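Local coordinates for UDP-glucose 6-dehydrogenase (Pyrobaculum islandicum, PDB 3VTF), which probably catalyses the NAD+-dependent oxidation of UDP-glucose to UDP-glucuronate, the single step of this nucleotide-sugar pathway, at residues Val32-Ala37 with Pro65-Pro70; Ala41-Arg46 with Asp185-Asp190. All blocks are in the same frame, centred on the assembly; numbering follows the deposited sequence.

Interaction 1: Val32-Ala37 with Pro65-Pro70; sequences VGVVHA and PHIYEP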
# COMPACT_ATOMS: atom_id res chain seq x y z
N VAL A 32 -22.88 1.23 -11.67
CA VAL A 32 -22.63 2.63 -11.18
C VAL A 32 -23.83 3.55 -11.51
O VAL A 32 -24.39 4.19 -10.63
CB VAL A 32 -21.33 3.23 -11.77
CG1 VAL A 32 -21.18 4.70 -11.34
CG2 VAL A 32 -20.14 2.48 -11.18
N GLY A 33 -24.23 3.59 -12.76
CA GLY A 33 -25.31 4.47 -13.19
C GLY A 33 -26.62 4.13 -12.46
O GLY A 33 -27.29 5.01 -11.99
N VAL A 34 -26.98 2.84 -12.40
CA VAL A 34 -28.32 2.50 -11.82
C VAL A 34 -28.33 2.71 -10.31
O VAL A 34 -29.33 3.20 -9.78
CB VAL A 34 -28.77 1.06 -12.20
CG1 VAL A 34 -27.96 0.05 -11.40
CG2 VAL A 34 -30.27 0.94 -11.95
N VAL A 35 -27.17 2.52 -9.64
CA VAL A 35 -27.12 2.78 -8.21
C VAL A 35 -27.17 4.29 -7.94
O VAL A 35 -27.79 4.79 -6.96
CB VAL A 35 -25.88 2.12 -7.53
CG1 VAL A 35 -25.63 2.69 -6.13
CG2 VAL A 35 -26.09 0.61 -7.45
N HIS A 36 -26.51 5.06 -8.81
CA HIS A 36 -26.65 6.54 -8.59
C HIS A 36 -28.04 7.03 -8.88
O HIS A 36 -28.55 7.93 -8.20
CB HIS A 36 -25.64 7.29 -9.44
CG HIS A 36 -24.23 7.25 -8.81
ND1 HIS A 36 -23.46 6.14 -8.82
CD2 HIS A 36 -23.57 8.19 -8.06
CE1 HIS A 36 -22.32 6.39 -8.10
NE2 HIS A 36 -22.40 7.65 -7.66
N ALA A 37 -28.63 6.50 -9.94
CA ALA A 37 -29.99 6.97 -10.30
C ALA A 37 -30.96 6.69 -9.17
O ALA A 37 -31.76 7.56 -8.76
CB ALA A 37 -30.43 6.30 -11.60
N PRO A 65 -34.39 -5.31 -11.58
CA PRO A 65 -33.02 -5.00 -11.91
C PRO A 65 -32.51 -5.94 -13.04
O PRO A 65 -32.86 -7.11 -13.04
CB PRO A 65 -32.28 -5.23 -10.59
CG PRO A 65 -33.31 -4.83 -9.57
CD PRO A 65 -34.63 -5.33 -10.13
N HIS A 66 -31.71 -5.44 -13.99
CA HIS A 66 -31.09 -6.30 -15.01
C HIS A 66 -29.78 -6.86 -14.53
O HIS A 66 -29.09 -7.56 -15.25
CB HIS A 66 -30.85 -5.47 -16.29
CG HIS A 66 -29.99 -4.25 -16.03
ND1 HIS A 66 -30.38 -3.26 -15.17
CD2 HIS A 66 -28.71 -3.93 -16.46
CE1 HIS A 66 -29.39 -2.33 -15.08
NE2 HIS A 66 -28.38 -2.71 -15.89
N ILE A 67 -29.40 -6.59 -13.31
CA ILE A 67 -28.06 -6.99 -12.81
C ILE A 67 -28.26 -7.33 -11.38
O ILE A 67 -29.21 -6.83 -10.76
CB ILE A 67 -26.98 -5.84 -12.92
CG1 ILE A 67 -27.43 -4.54 -12.22
CG2 ILE A 67 -26.57 -5.63 -14.39
CD1 ILE A 67 -26.28 -3.60 -11.81
N TYR A 68 -27.39 -8.16 -10.83
CA TYR A 68 -27.59 -8.53 -9.45
C TYR A 68 -26.78 -7.65 -8.55
O TYR A 68 -25.57 -7.63 -8.66
CB TYR A 68 -27.20 -9.99 -9.20
CG TYR A 68 -27.19 -10.28 -7.76
CD1 TYR A 68 -28.40 -10.26 -7.01
CD2 TYR A 68 -25.98 -10.55 -7.09
CE1 TYR A 68 -28.38 -10.53 -5.64
CE2 TYR A 68 -25.98 -10.80 -5.73
CZ TYR A 68 -27.18 -10.81 -5.04
OH TYR A 68 -27.13 -11.03 -3.73
N GLU A 69 -27.43 -7.02 -7.58
CA GLU A 69 -26.72 -6.19 -6.62
C GLU A 69 -27.54 -6.21 -5.34
O GLU A 69 -28.73 -5.87 -5.38
CB GLU A 69 -26.62 -4.74 -7.16
CG GLU A 69 -25.89 -3.74 -6.27
CD GLU A 69 -24.45 -4.09 -5.92
OE1 GLU A 69 -23.60 -4.45 -6.76
OE2 GLU A 69 -24.06 -3.93 -4.76
N PRO A 70 -26.93 -6.59 -4.22
CA PRO A 70 -27.67 -6.81 -2.96
C PRO A 70 -28.50 -5.59 -2.56
O PRO A 70 -27.94 -4.45 -2.45
CB PRO A 70 -26.55 -7.06 -1.93
CG PRO A 70 -25.48 -7.74 -2.74
CD PRO A 70 -25.53 -7.08 -4.12

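Interaction 2: Ala41-Arg46 with Asp185-Asp190; sequences ALLGHR and DFFKPD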
# COMPACT_ATOMS: atom_id res chain seq x y z
N ALA A 41 -32.46 9.51 -6.29
CA ALA A 41 -33.92 9.64 -6.08
C ALA A 41 -34.28 9.42 -4.61
O ALA A 41 -35.10 10.17 -4.03
CB ALA A 41 -34.69 8.65 -6.97
N LEU A 42 -33.60 8.47 -3.94
CA LEU A 42 -33.91 8.18 -2.55
C LEU A 42 -33.35 9.24 -1.67
O LEU A 42 -33.86 9.42 -0.58
CB LEU A 42 -33.39 6.79 -2.11
CG LEU A 42 -34.07 5.56 -2.78
CD1 LEU A 42 -33.37 4.25 -2.30
CD2 LEU A 42 -35.57 5.59 -2.52
N LEU A 43 -32.29 9.95 -2.08
CA LEU A 43 -31.82 11.09 -1.30
C LEU A 43 -32.77 12.27 -1.37
O LEU A 43 -32.64 13.18 -0.59
CB LEU A 43 -30.42 11.59 -1.79
CG LEU A 43 -29.25 10.70 -1.45
CD1 LEU A 43 -27.96 11.36 -2.02
CD2 LEU A 43 -29.17 10.48 0.06
N GLY A 44 -33.68 12.30 -2.34
CA GLY A 44 -34.63 13.43 -2.36
C GLY A 44 -34.56 14.23 -3.68
O GLY A 44 -35.23 15.25 -3.79
N HIS A 45 -33.87 13.73 -4.71
CA HIS A 45 -33.76 14.42 -6.00
C HIS A 45 -34.68 13.83 -7.00
O HIS A 45 -35.08 12.72 -6.88
CB HIS A 45 -32.30 14.39 -6.51
CG HIS A 45 -31.32 15.07 -5.57
ND1 HIS A 45 -31.51 16.36 -5.11
CD2 HIS A 45 -30.18 14.58 -4.95
CE1 HIS A 45 -30.50 16.67 -4.23
NE2 HIS A 45 -29.69 15.57 -4.14
N ARG A 46 -34.98 14.58 -8.02
CA ARG A 46 -35.73 14.13 -9.17
C ARG A 46 -34.72 13.67 -10.16
O ARG A 46 -33.73 14.41 -10.48
CB ARG A 46 -36.55 15.33 -9.75
CG ARG A 46 -37.38 14.97 -10.99
CD ARG A 46 -37.84 16.26 -11.64
NE ARG A 46 -38.41 16.00 -12.96
CZ ARG A 46 -37.82 16.31 -14.09
NH1 ARG A 46 -36.65 16.93 -14.05
NH2 ARG A 46 -38.40 16.01 -15.24
N ASP A 185 -22.11 1.75 -0.22
CA ASP A 185 -21.02 2.70 -0.53
C ASP A 185 -21.57 3.98 -1.09
O ASP A 185 -20.88 5.03 -1.02
CB ASP A 185 -20.10 2.07 -1.64
CG ASP A 185 -19.37 0.82 -1.10
OD1 ASP A 185 -19.22 0.78 0.14
OD2 ASP A 185 -18.95 -0.06 -1.88
N PHE A 186 -22.76 3.91 -1.74
CA PHE A 186 -23.41 5.13 -2.23
C PHE A 186 -23.86 6.04 -1.01
O PHE A 186 -23.57 7.24 -0.94
CB PHE A 186 -24.61 4.84 -3.17
CG PHE A 186 -25.36 6.14 -3.56
CD1 PHE A 186 -24.91 6.89 -4.64
CD2 PHE A 186 -26.42 6.66 -2.78
CE1 PHE A 186 -25.48 8.12 -4.96
CE2 PHE A 186 -26.98 7.91 -3.07
CZ PHE A 186 -26.55 8.65 -4.19
N PHE A 187 -24.58 5.44 -0.05
CA PHE A 187 -25.15 6.20 1.11
C PHE A 187 -24.16 6.53 2.16
O PHE A 187 -24.26 7.57 2.76
CB PHE A 187 -26.33 5.47 1.72
CG PHE A 187 -27.51 5.43 0.79
CD1 PHE A 187 -28.18 6.61 0.45
CD2 PHE A 187 -27.97 4.23 0.27
CE1 PHE A 187 -29.29 6.57 -0.41
CE2 PHE A 187 -29.07 4.17 -0.59
CZ PHE A 187 -29.73 5.34 -0.94
N LYS A 188 -23.14 5.70 2.27
CA LYS A 188 -22.11 5.94 3.27
C LYS A 188 -20.71 5.85 2.63
O LYS A 188 -19.91 5.04 3.04
CB LYS A 188 -22.23 4.93 4.44
CG LYS A 188 -23.57 4.88 5.17
CD LYS A 188 -23.60 3.59 6.05
CE LYS A 188 -24.86 3.37 6.88
NZ LYS A 188 -25.23 4.60 7.57
N PRO A 189 -20.38 6.79 1.73
CA PRO A 189 -19.05 6.76 1.07
C PRO A 189 -17.96 7.14 2.08
O PRO A 189 -18.23 7.90 3.01
CB PRO A 189 -19.16 7.84 0.02
CG PRO A 189 -20.12 8.84 0.61
CD PRO A 189 -21.20 7.92 1.26
N ASP A 190 -16.73 6.68 1.88
CA ASP A 190 -15.63 7.15 2.74
C ASP A 190 -15.35 8.59 2.46
O ASP A 190 -14.94 9.30 3.32
CB ASP A 190 -14.39 6.30 2.33
CG ASP A 190 -14.49 4.84 2.78
OD1 ASP A 190 -15.34 4.53 3.66
OD2 ASP A 190 -13.72 3.99 2.25

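Interaction 1: Val32-Ala37 with Pro65-Pro70
Val34 and Ile67 reach toward each other tip to tip, Val34 from helix 31-43 and Ile67 from the loop that follows helix 54-61. Their methyls Val34 CG1 and Ile67 CD1 meet at 4.0 Å. With chi1 at 74°, Val34 CG1, the branch that meets Ile67, is tucked between the backbone N and the carbonyl carbon. The His66 ring comes in beside this pair and presents its edge: Val34 CB lies near the ring plane, 4.5 Å from His66 CE1. One face of the same ring lies against its own neighbour, with Ile67 CG1 4.1 Å above the plane and offset toward the rim. No hydrogen bond links the two segments, so they join through apolar and ring-edge packing. Further along the loop, Glu69 gives its two carboxylate oxygens to the backbone N-H groups of Gly180, just before helix 182-187, and Ala182, its first residue. His66 NE2 makes a weak hydrogen bond to Leu29 O, and its side chain lies about 6 Å from that of Asp51, a predicted NAD+ site. Gly33, beside Val34, fits the last glycine of a GxGxxG pattern, consistent with the strand-turn-helix nucleotide-binding motif of a Rossmann fold.

Interaction 2: Ala41-Arg46 with Asp185-Asp190
The carbonyl O of Ala41, one residue before the leucines that meet Phe186 and Phe187, is gripped by two donors: Gly44 N at 3.1 Å and the guanidinium NH2 of Arg84. The first bond belongs to the Schellman motif that ends helix 31-43, with Gly44 at positive phi. Leu43, the residue before Gly44, splits its branches between the two rings. Leu43 CD1 approaches Phe186 obliquely, 3.7 Å from CE2, while Leu43 CD2 lies at the edge of Phe187, 3.9 Å from CE1. Leu42 crosses Phe187 at about a right angle, its CD1 4.0 Å from CZ at the ring edge. Phe186 turns its edge to a face of Phe187, with CD2 3.6 Å above the plane, over the ring centre; Phe186 CG is anti to the backbone N (chi1 175°), whereas Phe187 CG lies beside it (chi1 -68°). Cutting Leu43 back to an alanine would probably open a gap between the end of helix 31-43 and the ring pair, leaving Phe186 without its leucine partner here and Phe187 with Leu42 alone. Leu42 also packs on helix 72-81 and Leu43 on Val212, while beyond the turn Arg46 starts strand 46-50 with backbone bonds to Ala22 and Leu24.

In the fold
After strand 23-27, helix 31-43 carries 32-37; its last turn, the following bend and the first residue of strand 46-50 make up 41-46. The chain then runs through strand 46-50 and helix 54-61 to 65-70, where interaction 1 closes a loop with 27 residues between its segments. Interaction 2 closes much later, at helix 182-187, after the chain has passed through strands 85-87, 100-103, 139-142 and 169-172. Because the segments alternate along the chain, the contacts cross rather than nest. They touch through His36, whose ring meets Phe186 edge-to-face, and through Val35 CG1, 3.8 Å from Phe186 CB. Together they tie the first helix of the NAD-binding domain to the loop before helix 72-81 and to helix 182-187.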